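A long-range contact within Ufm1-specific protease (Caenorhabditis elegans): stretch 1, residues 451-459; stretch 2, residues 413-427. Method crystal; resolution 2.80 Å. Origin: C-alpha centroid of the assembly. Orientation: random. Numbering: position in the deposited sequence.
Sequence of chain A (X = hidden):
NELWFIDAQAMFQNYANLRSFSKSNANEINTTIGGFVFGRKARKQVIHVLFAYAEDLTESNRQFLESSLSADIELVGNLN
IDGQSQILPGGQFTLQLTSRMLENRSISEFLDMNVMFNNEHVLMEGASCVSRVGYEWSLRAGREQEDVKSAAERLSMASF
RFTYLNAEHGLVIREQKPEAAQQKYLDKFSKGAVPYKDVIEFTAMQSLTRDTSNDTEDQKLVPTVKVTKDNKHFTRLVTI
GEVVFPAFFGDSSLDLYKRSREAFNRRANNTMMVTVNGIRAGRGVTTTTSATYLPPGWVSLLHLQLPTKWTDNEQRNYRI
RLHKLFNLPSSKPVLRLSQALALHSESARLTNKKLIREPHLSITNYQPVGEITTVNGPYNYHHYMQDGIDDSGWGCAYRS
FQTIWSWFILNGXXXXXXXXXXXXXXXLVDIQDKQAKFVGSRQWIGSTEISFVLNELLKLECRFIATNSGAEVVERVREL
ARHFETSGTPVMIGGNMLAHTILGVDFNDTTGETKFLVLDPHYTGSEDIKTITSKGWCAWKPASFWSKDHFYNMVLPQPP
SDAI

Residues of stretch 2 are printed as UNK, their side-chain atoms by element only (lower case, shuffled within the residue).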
ATOM      1  N   SER A 451      21.107  -5.139 -17.355  1.00 42.25           N
ATOM      2  CA  SER A 451      20.860  -3.743 -17.663  1.00 44.47           C
ATOM      3  C   SER A 451      20.257  -3.579 -19.053  1.00 50.19           C
ATOM      4  O   SER A 451      19.539  -2.612 -19.325  1.00 50.28           O
ATOM      5  CB  SER A 451      22.159  -2.948 -17.561  1.00 47.77           C
ATOM      6  OG  SER A 451      22.037  -1.696 -18.211  1.00 62.03           O
ATOM      7  N   PHE A 452      20.550  -4.535 -19.926  1.00 53.35           N
ATOM      8  CA  PHE A 452      20.151  -4.464 -21.328  1.00 56.60           C
ATOM      9  C   PHE A 452      18.721  -4.975 -21.559  1.00 57.02           C
ATOM     10  O   PHE A 452      17.919  -4.297 -22.213  1.00 58.06           O
ATOM     11  CB  PHE A 452      21.161  -5.238 -22.186  1.00 61.57           C
ATOM     12  CG  PHE A 452      20.872  -5.193 -23.667  1.00 68.36           C
ATOM     13  CD1 PHE A 452      21.210  -4.069 -24.423  1.00 65.34           C
ATOM     14  CD2 PHE A 452      20.275  -6.283 -24.306  1.00 63.89           C
ATOM     15  CE1 PHE A 452      20.943  -4.029 -25.789  1.00 71.65           C
ATOM     16  CE2 PHE A 452      20.003  -6.250 -25.670  1.00 63.08           C
ATOM     17  CZ  PHE A 452      20.337  -5.124 -26.414  1.00 67.61           C
ATOM     18  N   VAL A 453      18.426  -6.169 -21.034  1.00 51.88           N
ATOM     19  CA  VAL A 453      17.078  -6.752 -21.044  1.00 51.36           C
ATOM     20  C   VAL A 453      16.050  -5.766 -20.476  1.00 50.94           C
ATOM     21  O   VAL A 453      15.010  -5.503 -21.071  1.00 50.13           O
ATOM     22  CB  VAL A 453      17.035  -8.048 -20.199  1.00 50.74           C
ATOM     23  CG1 VAL A 453      15.658  -8.679 -20.246  1.00 50.18           C
ATOM     24  CG2 VAL A 453      18.086  -9.029 -20.667  1.00 44.83           C
ATOM     25  N   LEU A 454      16.373  -5.233 -19.307  1.00 50.41           N
ATOM     26  CA  LEU A 454      15.671  -4.112 -18.696  1.00 52.01           C
ATOM     27  C   LEU A 454      15.470  -2.907 -19.621  1.00 52.05           C
ATOM     28  O   LEU A 454      14.490  -2.183 -19.490  1.00 52.26           O
ATOM     29  CB  LEU A 454      16.484  -3.642 -17.486  1.00 55.37           C
ATOM     30  CG  LEU A 454      15.810  -3.450 -16.138  1.00 47.99           C
ATOM     31  CD1 LEU A 454      14.722  -4.496 -15.938  1.00 45.17           C
ATOM     32  CD2 LEU A 454      16.890  -3.569 -15.080  1.00 38.25           C
ATOM     33  N   ASN A 455      16.409  -2.663 -20.531  1.00 57.30           N
ATOM     34  CA  ASN A 455      16.317  -1.480 -21.395  1.00 62.12           C
ATOM     35  C   ASN A 455      15.389  -1.645 -22.601  1.00 62.77           C
ATOM     36  O   ASN A 455      14.914  -0.655 -23.166  1.00 60.27           O
ATOM     37  CB  ASN A 455      17.697  -1.019 -21.869  1.00 66.02           C
ATOM     38  CG  ASN A 455      17.653   0.334 -22.588  1.00 69.50           C
ATOM     39  OD1 ASN A 455      16.765   1.160 -22.345  1.00 64.87           O
ATOM     40  ND2 ASN A 455      18.619   0.564 -23.474  1.00 71.58           N
ATOM     41  N   GLU A 456      15.124  -2.884 -23.001  1.00 58.61           N
ATOM     42  CA  GLU A 456      14.245  -3.074 -24.142  1.00 59.70           C
ATOM     43  C   GLU A 456      13.014  -3.918 -23.850  1.00 54.85           C
ATOM     44  O   GLU A 456      12.151  -4.062 -24.710  1.00 62.28           O
ATOM     45  CB  GLU A 456      15.006  -3.590 -25.366  1.00 72.02           C
ATOM     46  CG  GLU A 456      15.514  -5.005 -25.253  1.00 73.69           C
ATOM     47  CD  GLU A 456      16.395  -5.368 -26.428  1.00 88.02           C
ATOM     48  OE1 GLU A 456      16.754  -4.437 -27.186  1.00 86.73           O
ATOM     49  OE2 GLU A 456      16.723  -6.571 -26.592  1.00 94.21           O
ATOM     50  N   LEU A 457      12.917  -4.470 -22.649  1.00 53.69           N
ATOM     51  CA  LEU A 457      11.627  -4.995 -22.205  1.00 51.37           C
ATOM     52  C   LEU A 457      10.856  -3.933 -21.419  1.00 49.35           C
ATOM     53  O   LEU A 457       9.650  -4.049 -21.238  1.00 56.28           O
ATOM     54  CB  LEU A 457      11.772  -6.281 -21.385  1.00 44.00           C
ATOM     55  CG  LEU A 457      12.352  -7.472 -22.143  1.00 41.73           C
ATOM     56  CD1 LEU A 457      12.117  -8.801 -21.406  1.00 35.90           C
ATOM     57  CD2 LEU A 457      11.792  -7.501 -23.550  1.00 44.55           C
ATOM     58  N   LEU A 458      11.550  -2.887 -20.980  1.00 48.47           N
ATOM     59  CA  LEU A 458      10.934  -1.898 -20.113  1.00 49.15           C
ATOM     60  C   LEU A 458      11.264  -0.453 -20.433  1.00 53.11           C
ATOM     61  O   LEU A 458      10.855   0.432 -19.687  1.00 58.07           O
ATOM     62  CB  LEU A 458      11.295  -2.163 -18.655  1.00 52.13           C
ATOM     63  CG  LEU A 458      10.575  -3.330 -17.994  1.00 49.87           C
ATOM     64  CD1 LEU A 458      10.969  -3.446 -16.525  1.00 45.83           C
ATOM     65  CD2 LEU A 458       9.085  -3.185 -18.155  1.00 42.75           C
ATOM     66  N   LYS A 459      11.976  -0.208 -21.529  1.00 53.53           N
ATOM     67  CA  LYS A 459      12.418   1.147 -21.872  1.00 62.53           C
ATOM     68  C   LYS A 459      13.006   1.797 -20.622  1.00 62.67           C
ATOM     69  O   LYS A 459      12.626   2.903 -20.229  1.00 63.99           O
ATOM     70  CB  LYS A 459      11.261   1.994 -22.426  1.00 67.07           C
ATOM     71  CG  LYS A 459      11.617   2.853 -23.665  1.00 76.88           C
ATOM     72  CD  LYS A 459      12.832   3.779 -23.437  1.00 78.24           C
ATOM     73  CE  LYS A 459      13.990   3.455 -24.400  1.00 78.56           C
ATOM     74  NZ  LYS A 459      15.342   3.925 -23.936  1.00 62.33           N
ATOM     75  N   UNK A 413       4.671   0.895 -12.158  1.00 35.92           N
ATOM     76  CA  UNK A 413       5.473   1.400 -13.266  1.00 31.30           C
ATOM     77  C   UNK A 413       5.226   0.604 -14.545  1.00 32.47           C
ATOM     78  O   UNK A 413       5.341   1.148 -15.645  1.00 28.20           O
ATOM     79  c   UNK A 413       7.874   4.840 -10.334  1.00 22.72           C
ATOM     80  c   UNK A 413       6.946   1.470 -12.875  1.00 20.90           C
ATOM     81  c   UNK A 413       7.119   3.961 -12.438  1.00 22.02           C
ATOM     82  c   UNK A 413       7.716   2.471 -10.672  1.00 22.54           C
ATOM     83  c   UNK A 413       8.027   3.554  -9.852  1.00 19.51           C
ATOM     84  c   UNK A 413       7.421   5.048 -11.630  1.00 22.27           C
ATOM     85  c   UNK A 413       7.268   2.655 -11.980  1.00 21.78           C
ATOM     86  o   UNK A 413       8.177   5.914  -9.512  1.00 22.57           O
ATOM     87  N   UNK A 414       4.858  -0.668 -14.384  1.00 29.40           N
ATOM     88  CA  UNK A 414       4.323  -1.461 -15.484  1.00 39.74           C
ATOM     89  C   UNK A 414       3.318  -2.470 -14.978  1.00 44.16           C
ATOM     90  O   UNK A 414       3.256  -2.747 -13.791  1.00 39.67           O
ATOM     91  c   UNK A 414       6.254  -1.398 -17.097  1.00 54.43           C
ATOM     92  c   UNK A 414       5.390  -2.282 -16.206  1.00 48.19           C
ATOM     93  o   UNK A 414       6.190  -2.972 -15.236  1.00 41.00           O
ATOM     94  N   UNK A 415       2.556  -3.034 -15.906  1.00 53.43           N
ATOM     95  CA  UNK A 415       1.579  -4.073 -15.608  1.00 51.40           C
ATOM     96  C   UNK A 415       2.011  -5.387 -16.256  1.00 54.11           C
ATOM     97  O   UNK A 415       1.416  -6.442 -15.998  1.00 49.88           O
ATOM     98  o   UNK A 415      -0.711  -1.965 -17.564  1.00 69.10           O
ATOM     99  c   UNK A 415       0.303  -2.664 -17.291  1.00 72.52           C
ATOM    100  o   UNK A 415       1.393  -2.585 -17.927  1.00 65.15           O
ATOM    101  c   UNK A 415       0.206  -3.652 -16.129  1.00 55.35           C
ATOM    102  N   UNK A 416       3.052  -5.308 -17.097  1.00 57.35           N
ATOM    103  CA  UNK A 416       3.640  -6.485 -17.747  1.00 49.67           C
ATOM    104  C   UNK A 416       4.245  -7.397 -16.696  1.00 48.56           C
ATOM    105  O   UNK A 416       4.942  -6.931 -15.791  1.00 52.01           O
ATOM    106  c   UNK A 416       4.513  -4.773 -19.507  1.00 55.82           C
ATOM    107  c   UNK A 416       5.595  -4.607 -20.590  1.00 61.26           C
ATOM    108  c   UNK A 416       4.731  -6.084 -18.746  1.00 50.85           C
ATOM    109  c   UNK A 416       5.554  -3.246 -21.289  1.00 64.76           C
ATOM    110  n   UNK A 416       4.752  -3.260 -22.551  1.00 59.91           N
ATOM    111  N   UNK A 417       3.999  -8.707 -16.814  1.00 47.32           N
ATOM    112  CA  UNK A 417       4.414  -9.678 -15.788  1.00 48.37           C
ATOM    113  C   UNK A 417       5.921  -9.974 -15.822  1.00 48.36           C
ATOM    114  O   UNK A 417       6.552  -9.828 -16.874  1.00 43.00           O
ATOM    115  c   UNK A 417       3.417  -9.358 -18.003  1.00 45.46           C
ATOM    116  c   UNK A 417       3.622 -10.928 -16.163  1.00 43.41           C
ATOM    117  c   UNK A 417       3.490 -10.837 -17.666  1.00 49.45           C
ATOM    118  N   UNK A 418       6.491 -10.388 -14.690  1.00 50.64           N
ATOM    119  CA  UNK A 418       7.917 -10.732 -14.655  1.00 50.86           C
ATOM    120  C   UNK A 418       8.258 -11.866 -15.630  1.00 51.87           C
ATOM    121  O   UNK A 418       7.589 -12.904 -15.652  1.00 47.98           O
ATOM    122  c   UNK A 418       8.341 -12.496 -12.832  1.00 43.81           C
ATOM    123  c   UNK A 418       7.708 -10.149 -12.220  1.00 46.03           C
ATOM    124  c   UNK A 418       8.446 -11.013 -13.214  1.00 45.66           C
ATOM    125  N   UNK A 419       9.277 -11.635 -16.480  1.00 56.98           N
ATOM    126  CA  UNK A 419       9.660 -12.601 -17.520  1.00 54.12           C
ATOM    127  C   UNK A 419      10.313 -13.888 -17.001  1.00 52.19           C
ATOM    128  O   UNK A 419      10.880 -13.938 -15.907  1.00 45.93           O
ATOM    129  c   UNK A 419      10.286 -10.341 -18.131  1.00 47.99           C
ATOM    130  c   UNK A 419      10.633 -11.803 -18.399  1.00 51.96           C
ATOM    131  c   UNK A 419       9.928 -10.323 -16.679  1.00 49.13           C
ATOM    132  N   UNK A 420      10.187 -14.936 -17.809  1.00 63.90           N
ATOM    133  CA  UNK A 420      10.818 -16.228 -17.561  1.00 66.68           C
ATOM    134  C   UNK A 420      12.230 -16.169 -18.122  1.00 65.62           C
ATOM    135  O   UNK A 420      12.536 -15.287 -18.935  1.00 59.77           O
ATOM    136  c   UNK A 420      10.051 -17.326 -18.299  1.00 60.25           C
ATOM    137  o   UNK A 420       9.916 -16.994 -19.675  1.00 56.95           O
ATOM    138  N   UNK A 421      13.079 -17.105 -17.703  1.00 63.36           N
ATOM    139  CA  UNK A 421      14.431 -17.179 -18.238  1.00 56.97           C
ATOM    140  C   UNK A 421      14.373 -17.114 -19.752  1.00 58.35           C
ATOM    141  O   UNK A 421      14.976 -16.222 -20.350  1.00 59.01           O
ATOM    142  c   UNK A 421      16.117 -18.708 -15.440  1.00 58.52           C
ATOM    143  n   UNK A 421      15.561 -19.047 -14.232  1.00 63.24           N
ATOM    144  c   UNK A 421      15.133 -18.468 -17.827  1.00 52.82           C
ATOM    145  c   UNK A 421      15.122 -18.728 -16.358  1.00 54.42           C
ATOM    146  c   UNK A 421      14.269 -19.267 -14.403  1.00 69.40           C
ATOM    147  n   UNK A 421      13.980 -19.087 -15.678  1.00 63.66           N
ATOM    148  N   UNK A 422      13.617 -18.032 -20.359  1.00 58.80           N
ATOM    149  CA  UNK A 422      13.587 -18.153 -21.817  1.00 63.79           C
ATOM    150  C   UNK A 422      13.246 -16.827 -22.466  1.00 62.71           C
ATOM    151  O   UNK A 422      13.762 -16.484 -23.540  1.00 59.42           O
ATOM    152  n   UNK A 422      12.307 -20.951 -25.665  1.00110.05           N
ATOM    153  c   UNK A 422      13.502 -21.257 -26.173  1.00111.86           C
ATOM    154  n   UNK A 422      14.566 -21.360 -25.380  1.00101.02           N
ATOM    155  c   UNK A 422      12.422 -19.314 -23.800  1.00 84.83           C
ATOM    156  c   UNK A 422      12.597 -19.231 -22.274  1.00 73.45           C
ATOM    157  n   UNK A 422      13.637 -21.454 -27.480  1.00112.94           N
ATOM    158  c   UNK A 422      12.042 -20.722 -24.244  1.00 93.47           C
ATOM    159  N   UNK A 423      12.398 -16.070 -21.783  1.00 58.64           N
ATOM    160  CA  UNK A 423      11.911 -14.814 -22.319  1.00 61.72           C
ATOM    161  C   UNK A 423      12.952 -13.708 -22.190  1.00 58.75           C
ATOM    162  O   UNK A 423      12.988 -12.773 -23.000  1.00 52.87           O
ATOM    163  c   UNK A 423       8.397 -13.379 -21.938  1.00 70.20           C
ATOM    164  o   UNK A 423       7.624 -12.617 -22.559  1.00 74.32           O
ATOM    165  c   UNK A 423       9.851 -13.344 -22.309  1.00 67.37           C
ATOM    166  c   UNK A 423      10.625 -14.426 -21.603  1.00 65.42           C
ATOM    167  o   UNK A 423       8.042 -14.179 -21.037  1.00 65.26           O
ATOM    168  N   UNK A 424      13.784 -13.818 -21.155  1.00 59.75           N
ATOM    169  CA  UNK A 424      14.895 -12.891 -20.943  1.00 61.41           C
ATOM    170  C   UNK A 424      15.949 -13.183 -21.996  1.00 56.55           C
ATOM    171  O   UNK A 424      16.398 -12.275 -22.707  1.00 54.74           O
ATOM    172  c   UNK A 424      16.668 -12.043 -19.327  1.00 56.05           C
ATOM    173  c   UNK A 424      14.958 -13.216 -17.054  1.00 52.40           C
ATOM    174  c   UNK A 424      15.530 -13.040 -19.525  1.00 65.46           C
ATOM    175  c   UNK A 424      14.477 -12.843 -18.431  1.00 58.74           C
ATOM    176  N   UNK A 425      16.323 -14.461 -22.084  1.00 57.86           N
ATOM    177  CA  UNK A 425      17.231 -14.967 -23.114  1.00 55.42           C
ATOM    178  C   UNK A 425      16.912 -14.391 -24.495  1.00 54.94           C
ATOM    179  O   UNK A 425      17.786 -13.813 -25.150  1.00 54.82           O
ATOM    180  c   UNK A 425      17.892 -17.059 -21.881  1.00 52.09           C
ATOM    181  o   UNK A 425      16.805 -19.129 -22.354  1.00 69.01           O
ATOM    182  c   UNK A 425      17.215 -16.497 -23.115  1.00 45.57           C
ATOM    183  c   UNK A 425      17.553 -18.504 -21.603  1.00 60.70           C
ATOM    184  n   UNK A 425      18.100 -19.048 -20.511  1.00 56.82           N
ATOM    185  N   UNK A 426      15.645 -14.490 -24.889  1.00 51.27           N
ATOM    186  CA  UNK A 426      15.151 -13.986 -26.171  1.00 54.69           C
ATOM    187  C   UNK A 426      15.268 -12.486 -25.797  1.00 63.28           C
ATOM    188  O   UNK A 426      14.361 -11.935 -25.149  1.00 64.33           O
ATOM    189  c   UNK A 426      13.328 -15.570 -27.057  1.00 66.39           C
ATOM    190  n   UNK A 426      14.429 -16.606 -28.948  1.00 66.82           N
ATOM    191  c   UNK A 426      13.651 -14.288 -26.297  1.00 61.80           C
ATOM    192  c   UNK A 426      13.814 -15.514 -28.490  1.00 69.33           C
ATOM    193  o   UNK A 426      13.659 -14.491 -29.177  1.00 61.13           O
ATOM    194  N   UNK A 427      16.353 -11.824 -26.197  1.00 58.47           N
ATOM    195  CA  UNK A 427      16.495 -10.386 -25.954  1.00 58.62           C
ATOM    196  C   UNK A 427      18.015 -10.159 -26.009  1.00 59.45           C
ATOM    197  O   UNK A 427      18.811 -11.065 -25.721  1.00 52.52           O
ATOM    198  c   UNK A 427      15.843  -9.445 -24.950  1.00 55.39           C
TER

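Position 413 carries one carbon and then a ring of six carbons bearing one oxygen, out of reach of stretch 1: Tyr413. At 414 a single carbon holds one oxygen and one carbon; it points toward the other stretch and touches Leu458, and the fork is that of a threonine. Thr414 places its methyl CG2 3.5 Å from Leu458 CD2, so this polar residue meets the leucine through carbon.

Position 415 has two carbons, the second carrying two oxygens; it touches nothing on stretch 1 and is Asp415. Four carbons in a row ending in nitrogen at 416, one carbon passing near Leu457 O and Leu458 CD2, make a lysine. The aliphatic part of Lys416 does the work here: its CD lies 4.1 Å from Leu457 O and 4.5 Å from Leu458 CD2, both loose distances, from an exposed residue.

At 417 three carbons, out of reach, close a ring onto the backbone nitrogen, giving Pro417. Position 418, also out of reach, has one carbon carrying two more, three in all and without a heteroatom: Val418. The closed three-carbon ring returns at 419, now buried and directed toward stretch 1, where it meets Leu457. This is Pro419, whose CG sits 4.1 Å from Leu457 CD1 in an apolar contact.

One carbon and one oxygen at 420, without contact to stretch 1, make a serine. Ser420 occupies the N-cap of the short helix that follows, its OG accepting a weak capping bond from the backbone N of position 423 at 3.4 Å. Two positions beyond reach follow: 421, one carbon then a five-membered ring of three carbons and two nitrogens, is His421; 422, three carbons, a nitrogen, and a carbon carrying two more nitrogens, is Arg422.

Position 423 has three carbons, the third carrying two oxygens, and this side chain makes no contact, so it is Glu423. The nearest side-chain approach is Glu423 CG to Leu457 CD1 at 5.2 Å; the backbone comes closer, with Glu423 O 4.4 Å from Leu457 CD1. Four carbons at 424, forked at the first with one arm two carbons long, and a branch meeting Val453, identify Ile424. It sets CG2 3.6 Å from Val453 CG2, a close apolar pair between buried residues.

At 425 three carbons end in one oxygen and one nitrogen, pointing away; Gln425 hydrogen-bonds elsewhere in the structure. Position 426 has the same make-up and its side chain does not reach stretch 1; Gln426 is the first residue after the helix to leave helical phi/psi. Position 427 has a single carbon, touching Glu456: Ala427. Its CB is 3.4 Å from Glu456 OE2, while its backbone C lies 4.4 Å from Phe452 CE2, at the edge of that ring.

No hydrogen bond crosses between the stretches, and the 403 Å² buried is won by packing. Val453 and Leu457, one helical turn apart, both point toward stretch 2: the first meets Ile424, the second Pro419. Leu458 extends the contact to Thr414 beyond the helical segment. The rule to read is modest: pair small apolar surfaces along one helix face, and let Thr414 and Lys416 contribute carbons, as both do here.

Stretch 2 (413-427) YTDKPVPSHREIQQA
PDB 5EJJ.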